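Local coordinates for ferripyochelin binding protein (Salmonella enterica subsp. enterica serovar Typhimurium, PDB 3R3R) that binds zinc and belongs to the gamma-class carbonic anhydrase family, although its physiological role is not settled, at residues 18-24 with 36-42; 113-119 with 131-137. One frame throughout, in Å; residues are numbered along the deposited sequence. Where two conformers were deposited one is given.

Contact 1: residues 18-24 with 36-42; sequences IGQRVMI and LADDVGI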
loop_
_atom_site.group_PDB
_atom_site.type_symbol
_atom_site.label_atom_id
_atom_site.label_comp_id
_atom_site.label_asym_id
_atom_site.label_seq_id
_atom_site.Cartn_x
_atom_site.Cartn_y
_atom_site.Cartn_z
ATOM N N ILE A 18 0.967 4.709 14.626
ATOM C CA ILE A 18 2.284 4.642 13.992
ATOM C C ILE A 18 3.218 3.789 14.842
ATOM O O ILE A 18 3.352 4.018 16.054
ATOM C CB ILE A 18 2.907 6.053 13.862
ATOM C CG1 ILE A 18 1.921 7.037 13.213
ATOM C CG2 ILE A 18 4.245 5.996 13.123
ATOM C CD1 ILE A 18 1.455 6.638 11.814
ATOM N N GLY A 19 3.855 2.803 14.217
ATOM C CA GLY A 19 4.850 1.992 14.899
ATOM C C GLY A 19 6.223 2.635 14.956
ATOM O O GLY A 19 6.356 3.855 14.953
ATOM N N GLN A 20 7.258 1.808 15.018
ATOM C CA GLN A 20 8.611 2.332 15.160
ATOM C C GLN A 20 9.351 2.441 13.833
ATOM O O GLN A 20 9.142 1.639 12.921
ATOM C CB GLN A 20 9.405 1.467 16.142
ATOM C CG GLN A 20 8.792 1.436 17.536
ATOM C CD GLN A 20 8.743 2.813 18.178
ATOM O OE1 GLN A 20 9.761 3.497 18.275
ATOM N NE2 GLN A 20 7.556 3.229 18.609
ATOM N N ARG A 21 10.224 3.442 13.751
ATOM C CA ARG A 21 11.058 3.697 12.580
ATOM C C ARG A 21 10.202 3.886 11.324
ATOM O O ARG A 21 10.564 3.442 10.234
ATOM C CB ARG A 21 12.074 2.574 12.384
ATOM C CG ARG A 21 12.959 2.315 13.629
ATOM C CD ARG A 21 13.876 1.126 13.391
ATOM N NE ARG A 21 13.093 -0.078 13.157
ATOM C CZ ARG A 21 12.582 -0.836 14.122
ATOM N NH1 ARG A 21 12.800 -0.540 15.404
ATOM N NH2 ARG A 21 11.868 -1.901 13.795
ATOM N N VAL A 22 9.052 4.538 11.480
ATOM C CA VAL A 22 8.179 4.810 10.343
ATOM C C VAL A 22 8.564 6.143 9.719
ATOM O O VAL A 22 8.736 7.135 10.438
ATOM C CB VAL A 22 6.697 4.824 10.774
ATOM C CG1 VAL A 22 5.783 5.231 9.613
ATOM C CG2 VAL A 22 6.299 3.454 11.272
ATOM N N MET A 23 8.718 6.171 8.396
ATOM C CA MET A 23 8.887 7.438 7.700
ATOM C C MET A 23 7.560 7.856 7.071
ATOM O O MET A 23 6.952 7.077 6.343
ATOM C CB MET A 23 9.920 7.317 6.577
ATOM C CG MET A 23 10.127 8.623 5.821
ATOM S SD MET A 23 11.226 8.428 4.391
ATOM C CE MET A 23 10.212 7.412 3.319
ATOM N N ILE A 24 7.107 9.070 7.365
ATOM C CA ILE A 24 5.985 9.647 6.637
ATOM C C ILE A 24 6.438 10.977 6.075
ATOM O O ILE A 24 6.680 11.929 6.818
ATOM C CB ILE A 24 4.727 9.843 7.496
ATOM C CG1 ILE A 24 4.352 8.538 8.209
ATOM C CG2 ILE A 24 3.572 10.322 6.623
ATOM C CD1 ILE A 24 3.981 8.716 9.686
ATOM N N LEU A 36 0.033 2.056 10.660
ATOM C CA LEU A 36 1.304 1.834 9.979
ATOM C C LEU A 36 2.217 1.079 10.925
ATOM O O LEU A 36 2.590 1.583 11.989
ATOM C CB LEU A 36 1.950 3.160 9.587
ATOM C CG LEU A 36 1.085 4.052 8.701
ATOM C CD1 LEU A 36 1.865 5.288 8.329
ATOM C CD2 LEU A 36 0.607 3.311 7.434
ATOM N N ALA A 37 2.553 -0.142 10.542
ATOM C CA ALA A 37 3.430 -0.986 11.333
ATOM C C ALA A 37 4.895 -0.540 11.249
ATOM O O ALA A 37 5.236 0.383 10.508
ATOM C CB ALA A 37 3.265 -2.425 10.913
ATOM N N ASP A 38 5.743 -1.171 12.051
ATOM C CA ASP A 38 7.164 -0.846 12.087
ATOM C C ASP A 38 7.796 -0.829 10.698
ATOM O O ASP A 38 7.500 -1.678 9.859
ATOM C CB ASP A 38 7.932 -1.892 12.895
ATOM C CG ASP A 38 7.579 -1.906 14.371
ATOM O OD1 ASP A 38 6.917 -0.976 14.883
ATOM O OD2 ASP A 38 8.013 -2.871 15.029
ATOM N N ASP A 39 8.698 0.123 10.485
ATOM C CA ASP A 39 9.540 0.164 9.291
ATOM C C ASP A 39 8.786 0.449 7.995
ATOM O O ASP A 39 9.331 0.254 6.916
ATOM C CB ASP A 39 10.367 -1.122 9.158
ATOM C CG ASP A 39 11.436 -1.238 10.229
ATOM O OD1 ASP A 39 12.257 -0.304 10.377
ATOM O OD2 ASP A 39 11.442 -2.262 10.933
ATOM N N VAL A 40 7.542 0.913 8.101
ATOM C CA VAL A 40 6.808 1.382 6.926
ATOM C C VAL A 40 7.410 2.698 6.435
ATOM O O VAL A 40 7.808 3.551 7.240
ATOM C CB VAL A 40 5.303 1.546 7.256
ATOM C CG1 VAL A 40 4.571 2.386 6.215
ATOM C CG2 VAL A 40 4.638 0.188 7.353
ATOM N N GLY A 41 7.506 2.850 5.116
ATOM C CA GLY A 41 7.927 4.106 4.529
ATOM C C GLY A 41 6.863 4.653 3.614
ATOM O O GLY A 41 6.468 3.975 2.663
ATOM N N ILE A 42 6.415 5.876 3.901
ATOM C CA ILE A 42 5.446 6.589 3.065
ATOM C C ILE A 42 6.216 7.723 2.387
ATOM O O ILE A 42 6.709 8.648 3.041
ATOM C CB ILE A 42 4.283 7.165 3.899
ATOM C CG1 ILE A 42 3.671 6.111 4.834
ATOM C CG2 ILE A 42 3.257 7.852 2.983
ATOM C CD1 ILE A 42 3.192 4.870 4.149
HETATM O O HOH W 1 10.867 -2.783 16.309
#
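Leu-36 packs against the side chains of Ile-18, Val-22 and Ile-24. Its CD1 does most of the touching: it is 3.8 Å from Ile-18 CD1, and Ile-24 CG1 approaches the same methyl. Leu-36 runs alongside Ile-18, pointing the same way, but crosses Val-22 at about a right angle. Ile-42 continues this apolar side, with its CG1 4.2 Å from Ile-24 CG1. The segments span equivalent corners of two successive coils of the left-handed parallel beta-helix. The strand pairings Ile-18 with Leu-36 and Ile-24 with Ile-42 flank the turn. At the corner, Arg-21 grips Asp-39 side-on. Arg-21 NE donates to Asp-39 OD1 at 2.9 Å, and Arg-21 NH2 donates to Asp-39 OD2, so the salt bridge has two hydrogen bonds. Both oxygens lie near the guanidinium plane, but the carboxylate is turned 41° from it. The Arg-21 chain bends at CG-CD (chi3 -61°), which brings NE and NH2 round to Asp-39. Lys-175 of the C-terminal helix 158-182 also forms a salt bridge to Asp-39 OD1, so two cations share this carboxylate. Next to it, Asp-38 OD1 takes the backbone N-H of Gln-20 at 2.8 Å, almost straight at 178° but from above the carboxylate plane. A water joins Asp-38 OD2 to Arg-21 NH2.

Contact 2: residues 113-119 with 131-137; sequences SIVLDGA and SLVPQHK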
loop_
_atom_site.group_PDB
_atom_site.type_symbol
_atom_site.label_atom_id
_atom_site.label_comp_id
_atom_site.label_asym_id
_atom_site.label_seq_id
_atom_site.Cartn_x
_atom_site.Cartn_y
_atom_site.Cartn_z
ATOM N N SER A 113 -0.098 1.147 -11.446
ATOM C CA SER A 113 -1.196 0.187 -11.439
ATOM C C SER A 113 -2.381 0.648 -10.599
ATOM O O SER A 113 -2.265 1.571 -9.797
ATOM C CB SER A 113 -0.718 -1.169 -10.912
ATOM O OG SER A 113 0.238 -1.756 -11.778
ATOM N N ILE A 114 -3.515 -0.022 -10.811
ATOM C CA ILE A 114 -4.762 0.233 -10.099
ATOM C C ILE A 114 -5.257 -1.108 -9.559
ATOM O O ILE A 114 -5.342 -2.078 -10.318
ATOM C CB ILE A 114 -5.840 0.817 -11.049
ATOM C CG1 ILE A 114 -5.352 2.130 -11.678
ATOM C CG2 ILE A 114 -7.177 0.965 -10.298
ATOM C CD1 ILE A 114 -6.220 2.622 -12.828
ATOM N N VAL A 115 -5.590 -1.160 -8.265
ATOM C CA VAL A 115 -6.134 -2.376 -7.650
ATOM C C VAL A 115 -7.435 -1.993 -6.961
ATOM O O VAL A 115 -7.430 -1.100 -6.108
ATOM C CB VAL A 115 -5.145 -3.011 -6.631
ATOM C CG1 VAL A 115 -5.728 -4.320 -6.098
ATOM C CG2 VAL A 115 -3.762 -3.227 -7.264
ATOM N N LEU A 116 -8.533 -2.653 -7.337
ATOM C CA LEU A 116 -9.865 -2.201 -6.929
ATOM C C LEU A 116 -10.500 -3.008 -5.791
ATOM O O LEU A 116 -9.942 -3.985 -5.291
ATOM C CB LEU A 116 -10.780 -2.160 -8.155
ATOM C CG LEU A 116 -10.307 -1.236 -9.285
ATOM C CD1 LEU A 116 -11.249 -1.388 -10.481
ATOM C CD2 LEU A 116 -10.226 0.227 -8.811
ATOM N N ASP A 117 -11.688 -2.578 -5.396
ATOM C CA ASP A 117 -12.254 -3.088 -4.158
ATOM C C ASP A 117 -12.532 -4.574 -4.170
ATOM O O ASP A 117 -13.024 -5.143 -5.152
ATOM C CB ASP A 117 -13.529 -2.330 -3.807
ATOM C CG ASP A 117 -13.323 -0.858 -3.858
ATOM O OD1 ASP A 117 -13.192 -0.359 -4.977
ATOM O OD2 ASP A 117 -13.229 -0.215 -2.793
ATOM N N GLY A 118 -12.210 -5.200 -3.041
ATOM C CA GLY A 118 -12.449 -6.618 -2.876
ATOM C C GLY A 118 -11.443 -7.501 -3.586
ATOM O O GLY A 118 -11.497 -8.721 -3.456
ATOM N N ALA A 119 -10.529 -6.920 -4.356
ATOM C CA ALA A 119 -9.475 -7.748 -4.933
ATOM C C ALA A 119 -8.639 -8.343 -3.798
ATOM O O ALA A 119 -8.484 -7.725 -2.736
ATOM C CB ALA A 119 -8.591 -6.938 -5.887
ATOM N N SER A 131 -0.847 -1.894 -14.658
ATOM C CA SER A 131 -1.894 -2.914 -14.676
ATOM C C SER A 131 -3.173 -2.463 -13.983
ATOM O O SER A 131 -3.181 -1.472 -13.240
ATOM C CB SER A 131 -1.383 -4.159 -13.965
ATOM O OG SER A 131 -0.308 -4.761 -14.674
ATOM N N LEU A 132 -4.245 -3.203 -14.217
ATOM C CA LEU A 132 -5.496 -2.960 -13.518
ATOM C C LEU A 132 -6.013 -4.291 -12.983
ATOM O O LEU A 132 -6.217 -5.219 -13.748
ATOM C CB LEU A 132 -6.519 -2.281 -14.442
ATOM C CG LEU A 132 -7.806 -1.849 -13.732
ATOM C CD1 LEU A 132 -8.406 -0.616 -14.381
ATOM C CD2 LEU A 132 -8.754 -2.981 -13.747
ATOM N N VAL A 133 -6.235 -4.347 -11.676
ATOM C CA VAL A 133 -6.788 -5.536 -11.034
ATOM C C VAL A 133 -8.238 -5.217 -10.684
ATOM O O VAL A 133 -8.485 -4.374 -9.824
ATOM C CB VAL A 133 -6.006 -5.906 -9.761
ATOM C CG1 VAL A 133 -6.599 -7.142 -9.115
ATOM C CG2 VAL A 133 -4.506 -6.084 -10.048
ATOM N N PRO A 134 -9.199 -5.856 -11.386
ATOM C CA PRO A 134 -10.630 -5.577 -11.194
ATOM C C PRO A 134 -11.154 -5.871 -9.798
ATOM O O PRO A 134 -10.530 -6.598 -9.016
ATOM C CB PRO A 134 -11.308 -6.537 -12.184
ATOM C CG PRO A 134 -10.348 -6.677 -13.255
ATOM C CD PRO A 134 -8.987 -6.701 -12.577
ATOM N N GLN A 135 -12.330 -5.325 -9.502
ATOM C CA GLN A 135 -12.996 -5.619 -8.236
ATOM C C GLN A 135 -13.164 -7.118 -8.054
ATOM O O GLN A 135 -13.523 -7.829 -8.999
ATOM C CB GLN A 135 -14.374 -4.955 -8.148
ATOM C CG GLN A 135 -14.272 -3.459 -7.944
ATOM C CD GLN A 135 -15.619 -2.813 -7.642
ATOM O OE1 GLN A 135 -16.659 -3.315 -8.057
ATOM N NE2 GLN A 135 -15.602 -1.696 -6.918
ATOM N N HIS A 136 -12.891 -7.584 -6.838
ATOM C CA HIS A 136 -13.133 -8.967 -6.428
ATOM C C HIS A 136 -12.228 -9.993 -7.083
ATOM O O HIS A 136 -12.395 -11.180 -6.850
ATOM C CB HIS A 136 -14.611 -9.342 -6.596
ATOM C CG HIS A 136 -15.524 -8.373 -5.926
ATOM N ND1 HIS A 136 -15.529 -8.192 -4.559
ATOM C CD2 HIS A 136 -16.397 -7.471 -6.431
ATOM C CE1 HIS A 136 -16.387 -7.235 -4.249
ATOM N NE2 HIS A 136 -16.923 -6.779 -5.368
ATOM N N LYS A 137 -11.235 -9.553 -7.843
ATOM C CA LYS A 137 -10.314 -10.487 -8.492
ATOM C C LYS A 137 -9.306 -11.056 -7.494
ATOM O O LYS A 137 -8.693 -10.300 -6.745
ATOM C CB LYS A 137 -9.553 -9.754 -9.595
ATOM C CG LYS A 137 -8.518 -10.555 -10.362
ATOM C CD LYS A 137 -9.133 -11.476 -11.375
ATOM C CE LYS A 137 -8.024 -12.100 -12.229
ATOM N NZ LYS A 137 -8.573 -12.986 -13.289
HETATM O O HOH W 2 -11.171 -11.697 -4.240
#
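Val-133 packs beside Val-115 and against Ala-119, and this is the close-packed side of the contact. Val-133 CG1 reaches Ala-119 CB at 3.8 Å, and Val-133 CB meets Val-115 CG1 at 4.0 Å. Both valines have CG1 anti to the backbone N (chi1 -176° and -180°), so their branches run alongside in the same sense. Backbone bonds hold the strands at this level. Ile-114 O takes Val-133 N, and Val-133 O takes Leu-116 N. At the start of the two segments, the OG of buried Ser-113 accepts Ser-131 N at 3.1 Å and also bonds to Gly-110 O. On the other sheet face, Ile-114 and Leu-132 are partly exposed; their CD1 atoms are 4.2 Å apart. The Gln-135 and His-136 end of the later turn is the solvent side, while Asp-117 and Ala-119 across from it are buried. Gln-135 NE2 makes only a weak bond to Asp-117 OD1, at 3.4 Å, with amide and carboxylate planes nearly perpendicular (88°). Asp-117 OD2 is engaged by Thr-72 and by ND1 of the zinc ligand His-99. The backbone O of Asp-117 accepts His-136 N at 3.0 Å and sits 3.9 Å above the centre of the His-136 ring. A water bridges Gly-118 O and His-136 O. Matching type II turns, Leu-116 to Ala-119 and Pro-134 to Lys-137, stack at a corner of the left-handed beta-helix built from hexapeptide repeats, beside the zinc site.

How the contacts relate
Contacts 1 and 2 each join consecutive coils of the same beta-helix, with 11 residues between the two segments of each. Contact 1 comes first in the chain, near the N-terminal end of the stack. Contact 2 follows in the later coils. They lie on opposite sides of the chain's centre, with centres 25 Å apart and nearest atoms about 15 Å apart, so neither touches the other. Their surroundings differ. Contact 1 meets helix 158-182 and lies away from the metal. Contact 2 borders the zinc site: the Asp-117 side chain is about 7 Å from the zinc ion and probably helps orient His-99, which binds zinc together with His-70.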